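Local coordinates for protein diaminobutyrate-pyruvate transaminase and L-2,4-diaminobutyrate decarboxylase (Vibrio parahaemolyticus, PDB 2QMA) that probably binds pyridoxal 5'-phosphate and, through this C-terminal domain of a two-part enzyme, breaks a carbon-carbon bond in decarboxylating L-2,4-diaminobutyrate, at residues 125-130 with 373-378; 272-277 with 308-313; 295-300 with 422-427. One frame throughout, in Å; residues are numbered along the deposited sequence.

Contact 1: residues 125-130 with 373-378; sequences LNQSMD and KRFDAL
Lys373 presents its carbonyl to Met129, a selenomethionine: the bond Met129 N to Lys373 O is 2.8 Å long and nearly straight (167° at the hydrogen). The same oxygen takes a CA-H...O contact from Ser128 CA at 3.5 Å. Lys373 CG packs on Met129 CB at 3.6 Å, while the ammonium group reaches a salt bridge with Glu142. The Arg374 guanidinium meets Asp376 OD1 in its plane and also bridges Glu119 of its own and of the second subunit; the Arg374 carbonyl O lies against Met129 CG. At Phe375, centre of an inverse gamma turn, the selenium is 3.8 Å from Phe375 CB and makes an oblique Met-aromatic contact, 45° off the ring normal. A bend at chi2 (-57°) turns SE to Phe375. A water links the backbones, donating to Gln127 O (2.6 Å) and accepting from Phe375 N (2.8 Å). Leu378 CB lies 3.6 Å above the Phe375 ring plane, over its centre. Backbone polarity is thus satisfied directly at Met129 and through water at Gln127, while the charges of Lys373 and Arg374 are met outside the pairing of the two segments, partly across the dimer interface.

Contact 2: residues 272-277 with 308-313; sequences GAIDDL and SRLKGV
Ile274 CG2 stands anti to the backbone N, with CG1 beside that N (chi1 -54°), and both branches reach Leu310 CD2 in 308-313. The CG2 branch approaches Arg309 O at 3.6 Å and Leu310 CD2 at 4.0 Å; CD1 also lies over one face of the Arg309 guanidinium. In Arg309 a bend at chi3 (51°) turns NE, which lies 4.2 Å from Ile274 CD1, and the two side chains cross at about a right angle. In the guanidinium plane sits a water that accepts from Ile274 N at 2.8 Å and, weakly, from Arg309 NH2; the other terminal nitrogen, NH1, bonds to Ser423 O.

The contact joins two connections of the pyridoxal-dependent decarboxylase domain. Segment 272-277 leads from strand 258-265 into helix 277-287, with Asp276 as its N-cap through a bond to Phe279 N; segment 308-313 follows strand 290-295 and leads to strand 318-322, parallel neighbours in the central sheet. A type II turn from Leu310 to Val313 brings the chain round to Leu277.

Here Leu277 CB meets Lys311 O at 3.5 Å, and Leu277 CD1 touches Val313 CB at 3.8 Å, the two side chains lying side by side and pointing the same way. Gly312, with positive phi (107°), brings its CA to 4.1 Å from Leu277 C. Another water accepts from Leu277 N at 3.1 Å and lies within bonding distance of Arg309 O and Lys311 O, with more acceptors around it than it has protons.

Contact 3: residues 295-300 with 422-427; sequences GAYGGA and PSLSTV
Tyr297 overlaps Leu424 with one ring face: Leu424 CD1 stands over its centre, 4.1 Å from the centroid and only 9° off the normal, a clear CH-pi contact. The two side chains slide past each other in opposite directions, and the second methyl, Leu424 CD2, reaches the rim at Tyr297 CE1 (3.7 Å). Leu424 CD1 also meets Gly298 CA at 3.9 Å. Tyr297 CG is anti to the backbone N (chi1 -177°), and the bond from CA to CB points toward 422-427. The hydroxyl donates to Ser425 OG, 2.7 Å from Tyr297 OH and in the ring plane at the edge. Ser425 OG also bonds to Ile472 O, so the two buried hydroxyls form a chain ending on a backbone carbonyl. Thr426 CG2 comes obliquely to the ring, 3.6 Å from Tyr297 OH, while Thr426 OG1 bonds to Asp270 O. The tyrosine thus spans from the loop after strand 290-295 to the start of strand 426-431 in the four-stranded antiparallel sheet. Its side chain is about 5 Å from that of Lys325, the predicted pyridoxal phosphate lysine, which carries no cofactor in this structure; the arrangement is consistent with the wall of a cofactor site in a fold-type I PLP enzyme.

Contact 3 is fully buried and contacts 1 and 2 partly so; the centres of contacts 3, 1 and 2 lie 11, 19 and 17 Å from the centre of the chain. Contacts 2 and 3 adjoin, with centres 10 Å apart, through Arg309 and through Leu310 CD1 on Gly298 O. Both draw on the connection between strands 290-295 and 318-322, one holding it to the entry of helix 277-287 and the other to the antiparallel sheet. Contact 1 lies about 14 Å from contact 3 between nearest atoms and, unlike the others, reaches the second subunit. It combines a direct backbone bond with a water, contact 2 is bridged by waters, and contact 3 rests on a hydroxyl bond and a CH-pi contact.

Contact 1: residues 125-130 with 373-378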
loop_
_atom_site.group_PDB
_atom_site.type_symbol
_atom_site.label_atom_id
_atom_site.label_comp_id
_atom_site.label_asym_id
_atom_site.label_seq_id
_atom_site.Cartn_x
_atom_site.Cartn_y
_atom_site.Cartn_z
ATOM N N LEU A 125 -6.864 -3.671 14.917
ATOM C CA LEU A 125 -6.588 -5.102 14.731
ATOM C C LEU A 125 -5.220 -5.359 14.101
ATOM O O LEU A 125 -4.608 -6.397 14.349
ATOM C CB LEU A 125 -7.663 -5.749 13.863
ATOM C CG LEU A 125 -9.075 -5.806 14.494
ATOM C CD1 LEU A 125 -10.125 -6.274 13.428
ATOM C CD2 LEU A 125 -9.099 -6.636 15.785
ATOM N N ASN A 126 -4.783 -4.449 13.233
ATOM C CA ASN A 126 -3.513 -4.590 12.530
ATOM C C ASN A 126 -3.285 -5.988 11.946
ATOM O O ASN A 126 -2.232 -6.578 12.132
ATOM C CB ASN A 126 -2.331 -4.143 13.403
ATOM C CG ASN A 126 -1.077 -3.887 12.581
ATOM O OD1 ASN A 126 -1.147 -3.286 11.500
ATOM N ND2 ASN A 126 0.075 -4.371 13.072
ATOM N N GLN A 127 -4.289 -6.507 11.248
ATOM C CA GLN A 127 -4.163 -7.787 10.529
ATOM C C GLN A 127 -3.233 -7.620 9.341
ATOM O O GLN A 127 -3.190 -6.560 8.724
ATOM C CB GLN A 127 -5.525 -8.316 10.063
ATOM C CG GLN A 127 -6.635 -8.437 11.176
ATOM C CD GLN A 127 -6.323 -9.492 12.209
ATOM O OE1 GLN A 127 -6.726 -10.639 12.083
ATOM N NE2 GLN A 127 -5.588 -9.099 13.263
ATOM N N SER A 128 -2.466 -8.671 9.080
ATOM C CA SER A 128 -1.622 -8.776 7.914
ATOM C C SER A 128 -2.166 -9.821 6.937
ATOM O O SER A 128 -2.236 -11.011 7.258
ATOM C CB SER A 128 -0.188 -9.105 8.379
ATOM O OG SER A 128 0.684 -9.031 7.256
HETATM N N MSE A 129 -2.525 -9.369 5.727
HETATM C CA MSE A 129 -3.298 -10.169 4.780
HETATM C C MSE A 129 -2.530 -11.297 4.127
HETATM O O MSE A 129 -3.106 -12.038 3.366
HETATM C CB MSE A 129 -3.885 -9.286 3.670
HETATM C CG MSE A 129 -4.729 -8.086 4.240
HETATM SE SE MSE A 129 -6.196 -8.718 5.420
HETATM C CE MSE A 129 -6.951 -9.795 4.075
ATOM N N ASP A 130 -1.246 -11.442 4.428
ATOM C CA ASP A 130 -0.484 -12.446 3.697
ATOM C C ASP A 130 -0.744 -13.880 4.158
ATOM O O ASP A 130 -0.434 -14.842 3.418
ATOM C CB ASP A 130 1.011 -12.139 3.643
ATOM C CG ASP A 130 1.557 -11.602 4.938
ATOM O OD1 ASP A 130 0.902 -10.731 5.567
ATOM O OD2 ASP A 130 2.687 -11.998 5.293
ATOM N N LYS A 373 0.325 -7.019 3.900
ATOM C CA LYS A 373 -0.632 -6.075 3.326
ATOM C C LYS A 373 -1.818 -5.834 4.269
ATOM O O LYS A 373 -2.148 -6.691 5.108
ATOM C CB LYS A 373 -0.928 -6.247 1.826
ATOM C CG LYS A 373 -2.091 -7.185 1.353
ATOM C CD LYS A 373 -2.634 -6.732 0.027
ATOM C CE LYS A 373 -4.185 -6.986 -0.089
ATOM N NZ LYS A 373 -4.581 -8.412 -0.322
ATOM N N ARG A 374 -2.360 -4.625 4.179
ATOM C CA ARG A 374 -3.345 -4.184 5.148
ATOM C C ARG A 374 -4.766 -4.573 4.732
ATOM O O ARG A 374 -5.054 -4.895 3.568
ATOM C CB ARG A 374 -3.188 -2.695 5.560
ATOM C CG ARG A 374 -3.906 -1.712 4.755
ATOM C CD ARG A 374 -3.404 -0.275 4.880
ATOM N NE ARG A 374 -3.574 0.335 6.209
ATOM C CZ ARG A 374 -4.699 0.919 6.649
ATOM N NH1 ARG A 374 -4.735 1.451 7.883
ATOM N NH2 ARG A 374 -5.774 0.996 5.874
ATOM N N PHE A 375 -5.633 -4.582 5.739
ATOM C CA PHE A 375 -7.008 -5.067 5.616
ATOM C C PHE A 375 -7.917 -3.979 4.987
ATOM O O PHE A 375 -8.965 -3.619 5.540
ATOM C CB PHE A 375 -7.452 -5.515 7.045
ATOM C CG PHE A 375 -8.833 -6.182 7.120
ATOM C CD1 PHE A 375 -9.511 -6.624 5.980
ATOM C CD2 PHE A 375 -9.418 -6.393 8.370
ATOM C CE1 PHE A 375 -10.773 -7.243 6.080
ATOM C CE2 PHE A 375 -10.685 -7.015 8.479
ATOM C CZ PHE A 375 -11.349 -7.436 7.324
ATOM N N ASP A 376 -7.532 -3.465 3.825
ATOM C CA ASP A 376 -8.355 -2.453 3.167
ATOM C C ASP A 376 -9.794 -2.918 2.744
ATOM O O ASP A 376 -10.723 -2.102 2.578
ATOM C CB ASP A 376 -7.615 -1.878 1.941
ATOM C CG ASP A 376 -6.396 -1.069 2.327
ATOM O OD1 ASP A 376 -6.529 -0.288 3.280
ATOM O OD2 ASP A 376 -5.309 -1.238 1.696
ATOM N N ALA A 377 -9.952 -4.213 2.545
ATOM C CA ALA A 377 -11.212 -4.756 2.014
ATOM C C ALA A 377 -12.325 -4.513 3.038
ATOM O O ALA A 377 -13.516 -4.552 2.687
ATOM C CB ALA A 377 -11.066 -6.232 1.713
ATOM N N LEU A 378 -11.940 -4.229 4.288
ATOM C CA LEU A 378 -12.951 -4.012 5.363
ATOM C C LEU A 378 -13.769 -2.781 5.018
ATOM O O LEU A 378 -14.984 -2.774 5.199
ATOM C CB LEU A 378 -12.347 -3.929 6.783
ATOM C CG LEU A 378 -13.367 -3.708 7.945
ATOM C CD1 LEU A 378 -14.283 -4.919 8.145
ATOM C CD2 LEU A 378 -12.700 -3.338 9.315
HETATM O O HOH W 1 -4.495 -4.308 8.332
#

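Contact 2: residues 272-277 with 308-313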
loop_
_atom_site.group_PDB
_atom_site.type_symbol
_atom_site.label_atom_id
_atom_site.label_comp_id
_atom_site.label_asym_id
_atom_site.label_seq_id
_atom_site.Cartn_x
_atom_site.Cartn_y
_atom_site.Cartn_z
ATOM N N GLY A 272 -12.652 11.921 -18.622
ATOM C CA GLY A 272 -13.624 10.938 -18.150
ATOM C C GLY A 272 -14.194 10.076 -19.270
ATOM O O GLY A 272 -15.210 9.443 -19.098
ATOM N N ALA A 273 -13.543 10.078 -20.435
ATOM C CA ALA A 273 -13.964 9.272 -21.582
ATOM C C ALA A 273 -13.829 7.759 -21.276
ATOM O O ALA A 273 -12.903 7.336 -20.556
ATOM C CB ALA A 273 -13.092 9.643 -22.803
ATOM N N ILE A 274 -14.755 6.988 -21.837
ATOM C CA ILE A 274 -14.787 5.529 -21.708
ATOM C C ILE A 274 -14.592 4.923 -23.104
ATOM O O ILE A 274 -15.444 5.079 -23.996
ATOM C CB ILE A 274 -16.070 5.016 -20.968
ATOM C CG1 ILE A 274 -16.208 5.724 -19.610
ATOM C CG2 ILE A 274 -15.980 3.458 -20.792
ATOM C CD1 ILE A 274 -17.467 5.279 -18.758
ATOM N N ASP A 275 -13.433 4.293 -23.308
ATOM C CA ASP A 275 -13.136 3.606 -24.562
ATOM C C ASP A 275 -14.263 2.611 -24.898
ATOM O O ASP A 275 -15.051 2.199 -24.022
ATOM C CB ASP A 275 -11.783 2.867 -24.496
ATOM C CG ASP A 275 -10.586 3.819 -24.399
ATOM O OD1 ASP A 275 -10.650 4.991 -24.857
ATOM O OD2 ASP A 275 -9.574 3.394 -23.833
ATOM N N ASP A 276 -14.382 2.296 -26.180
ATOM C CA ASP A 276 -15.253 1.255 -26.633
ATOM C C ASP A 276 -14.657 -0.135 -26.260
ATOM O O ASP A 276 -13.933 -0.791 -27.055
ATOM C CB ASP A 276 -15.449 1.375 -28.162
ATOM C CG ASP A 276 -16.467 0.379 -28.690
ATOM O OD1 ASP A 276 -16.806 -0.579 -27.958
ATOM O OD2 ASP A 276 -16.882 0.534 -29.871
ATOM N N LEU A 277 -14.944 -0.543 -25.026
ATOM C CA LEU A 277 -14.369 -1.728 -24.426
ATOM C C LEU A 277 -14.797 -2.989 -25.182
ATOM O O LEU A 277 -14.046 -3.928 -25.291
ATOM C CB LEU A 277 -14.813 -1.816 -22.964
ATOM C CG LEU A 277 -14.345 -0.751 -21.973
ATOM C CD1 LEU A 277 -14.697 -1.192 -20.470
ATOM C CD2 LEU A 277 -12.844 -0.412 -22.187
ATOM N N SER A 308 -24.261 0.397 -18.811
ATOM C CA SER A 308 -24.133 0.121 -20.260
ATOM C C SER A 308 -22.892 0.716 -20.942
ATOM O O SER A 308 -22.381 0.160 -21.894
ATOM C CB SER A 308 -25.391 0.572 -21.010
ATOM O OG SER A 308 -25.570 1.982 -20.871
ATOM N N ARG A 309 -22.406 1.845 -20.456
ATOM C CA ARG A 309 -21.194 2.449 -21.033
ATOM C C ARG A 309 -19.913 1.611 -20.904
ATOM O O ARG A 309 -18.989 1.775 -21.687
ATOM C CB ARG A 309 -20.998 3.845 -20.496
ATOM C CG ARG A 309 -22.187 4.733 -20.860
ATOM C CD ARG A 309 -21.988 6.163 -20.498
ATOM N NE ARG A 309 -20.715 6.663 -21.021
ATOM C CZ ARG A 309 -20.222 7.859 -20.727
ATOM N NH1 ARG A 309 -20.919 8.671 -19.929
ATOM N NH2 ARG A 309 -19.042 8.237 -21.217
ATOM N N LEU A 310 -19.907 0.707 -19.932
ATOM C CA LEU A 310 -18.796 -0.204 -19.659
ATOM C C LEU A 310 -18.981 -1.531 -20.417
ATOM O O LEU A 310 -18.205 -2.440 -20.232
ATOM C CB LEU A 310 -18.703 -0.468 -18.131
ATOM C CG LEU A 310 -18.505 0.697 -17.169
ATOM C CD1 LEU A 310 -18.446 0.203 -15.726
ATOM C CD2 LEU A 310 -17.168 1.391 -17.536
ATOM N N LYS A 311 -20.006 -1.621 -21.281
ATOM C CA LYS A 311 -20.243 -2.841 -22.064
ATOM C C LYS A 311 -18.935 -3.399 -22.655
ATOM O O LYS A 311 -18.225 -2.677 -23.310
ATOM C CB LYS A 311 -21.273 -2.588 -23.192
ATOM C CG LYS A 311 -21.600 -3.883 -23.966
ATOM C CD LYS A 311 -22.313 -4.866 -22.991
ATOM C CE LYS A 311 -22.587 -6.215 -23.636
ATOM N NZ LYS A 311 -23.210 -7.142 -22.648
ATOM N N GLY A 312 -18.621 -4.673 -22.417
ATOM C CA GLY A 312 -17.303 -5.210 -22.826
ATOM C C GLY A 312 -16.386 -5.434 -21.627
ATOM O O GLY A 312 -15.529 -6.310 -21.631
ATOM N N VAL A 313 -16.605 -4.663 -20.566
ATOM C CA VAL A 313 -15.817 -4.865 -19.322
ATOM C C VAL A 313 -15.954 -6.298 -18.847
ATOM O O VAL A 313 -14.975 -6.880 -18.365
ATOM C CB VAL A 313 -16.136 -3.827 -18.184
ATOM C CG1 VAL A 313 -17.472 -4.125 -17.542
ATOM C CG2 VAL A 313 -15.022 -3.836 -17.091
HETATM O O HOH W 2 -16.898 8.311 -23.125
HETATM O O HOH W 3 -17.985 3.362 -23.556
HETATM O O HOH W 4 -17.616 -0.044 -23.506
#

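Contact 3: residues 295-300 with 422-427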
loop_
_atom_site.group_PDB
_atom_site.type_symbol
_atom_site.label_atom_id
_atom_site.label_comp_id
_atom_site.label_asym_id
_atom_site.label_seq_id
_atom_site.Cartn_x
_atom_site.Cartn_y
_atom_site.Cartn_z
ATOM N N GLY A 295 -10.149 0.610 -15.023
ATOM C CA GLY A 295 -11.353 1.293 -14.583
ATOM C C GLY A 295 -11.189 2.043 -13.298
ATOM O O GLY A 295 -12.159 2.171 -12.563
ATOM N N ALA A 296 -9.978 2.545 -13.050
ATOM C CA ALA A 296 -9.656 3.227 -11.793
ATOM C C ALA A 296 -10.675 4.341 -11.530
ATOM O O ALA A 296 -11.214 4.408 -10.427
ATOM C CB ALA A 296 -8.187 3.726 -11.771
ATOM N N TYR A 297 -10.994 5.139 -12.551
ATOM C CA TYR A 297 -12.017 6.164 -12.475
ATOM C C TYR A 297 -13.474 5.655 -12.685
ATOM O O TYR A 297 -14.262 5.607 -11.739
ATOM C CB TYR A 297 -11.639 7.307 -13.427
ATOM C CG TYR A 297 -12.552 8.538 -13.462
ATOM C CD1 TYR A 297 -13.609 8.731 -12.529
ATOM C CD2 TYR A 297 -12.324 9.542 -14.422
ATOM C CE1 TYR A 297 -14.433 9.899 -12.589
ATOM C CE2 TYR A 297 -13.127 10.695 -14.481
ATOM C CZ TYR A 297 -14.178 10.860 -13.577
ATOM O OH TYR A 297 -14.911 12.008 -13.696
ATOM N N GLY A 298 -13.810 5.233 -13.903
ATOM C CA GLY A 298 -15.196 4.963 -14.294
ATOM C C GLY A 298 -15.708 3.561 -14.012
ATOM O O GLY A 298 -16.866 3.236 -14.306
ATOM N N GLY A 299 -14.860 2.727 -13.423
ATOM C CA GLY A 299 -15.280 1.390 -12.999
ATOM C C GLY A 299 -16.483 1.476 -12.077
ATOM O O GLY A 299 -17.334 0.596 -12.123
ATOM N N ALA A 300 -16.574 2.563 -11.291
ATOM C CA ALA A 300 -17.704 2.764 -10.346
ATOM C C ALA A 300 -19.071 2.794 -11.029
ATOM O O ALA A 300 -20.100 2.463 -10.410
ATOM C CB ALA A 300 -17.489 4.044 -9.469
ATOM N N PRO A 422 -18.597 17.220 -21.436
ATOM C CA PRO A 422 -18.190 16.220 -20.436
ATOM C C PRO A 422 -18.608 14.805 -20.801
ATOM O O PRO A 422 -19.600 14.627 -21.497
ATOM C CB PRO A 422 -18.936 16.654 -19.164
ATOM C CG PRO A 422 -19.418 18.042 -19.420
ATOM C CD PRO A 422 -19.613 18.147 -20.905
ATOM N N SER A 423 -17.874 13.816 -20.292
ATOM C CA SER A 423 -18.173 12.397 -20.529
ATOM C C SER A 423 -18.414 11.653 -19.227
ATOM O O SER A 423 -19.034 10.589 -19.193
ATOM C CB SER A 423 -17.038 11.743 -21.318
ATOM O OG SER A 423 -16.873 12.432 -22.569
ATOM N N LEU A 424 -17.952 12.220 -18.125
ATOM C CA LEU A 424 -18.165 11.565 -16.843
ATOM C C LEU A 424 -18.442 12.637 -15.797
ATOM O O LEU A 424 -19.529 13.228 -15.798
ATOM C CB LEU A 424 -16.983 10.647 -16.467
ATOM C CG LEU A 424 -17.377 9.307 -15.810
ATOM C CD1 LEU A 424 -16.272 8.304 -15.969
ATOM C CD2 LEU A 424 -17.716 9.504 -14.312
ATOM N N SER A 425 -17.485 12.887 -14.917
ATOM C CA SER A 425 -17.689 13.951 -13.908
ATOM C C SER A 425 -16.621 15.047 -13.928
ATOM O O SER A 425 -16.476 15.811 -12.935
ATOM C CB SER A 425 -17.888 13.351 -12.506
ATOM O OG SER A 425 -16.673 12.903 -11.919
ATOM N N THR A 426 -15.883 15.144 -15.045
ATOM C CA THR A 426 -14.922 16.239 -15.214
ATOM C C THR A 426 -15.491 17.362 -16.106
ATOM O O THR A 426 -16.329 17.123 -17.011
ATOM C CB THR A 426 -13.515 15.782 -15.784
ATOM O OG1 THR A 426 -13.660 15.315 -17.135
ATOM C CG2 THR A 426 -12.880 14.696 -14.925
ATOM N N VAL A 427 -15.012 18.583 -15.864
ATOM C CA VAL A 427 -15.357 19.702 -16.712
ATOM C C VAL A 427 -14.067 20.442 -17.076
ATOM O O VAL A 427 -13.277 20.757 -16.213
ATOM C CB VAL A 427 -16.364 20.647 -16.017
ATOM C CG1 VAL A 427 -16.651 21.894 -16.878
ATOM C CG2 VAL A 427 -17.661 19.916 -15.731
#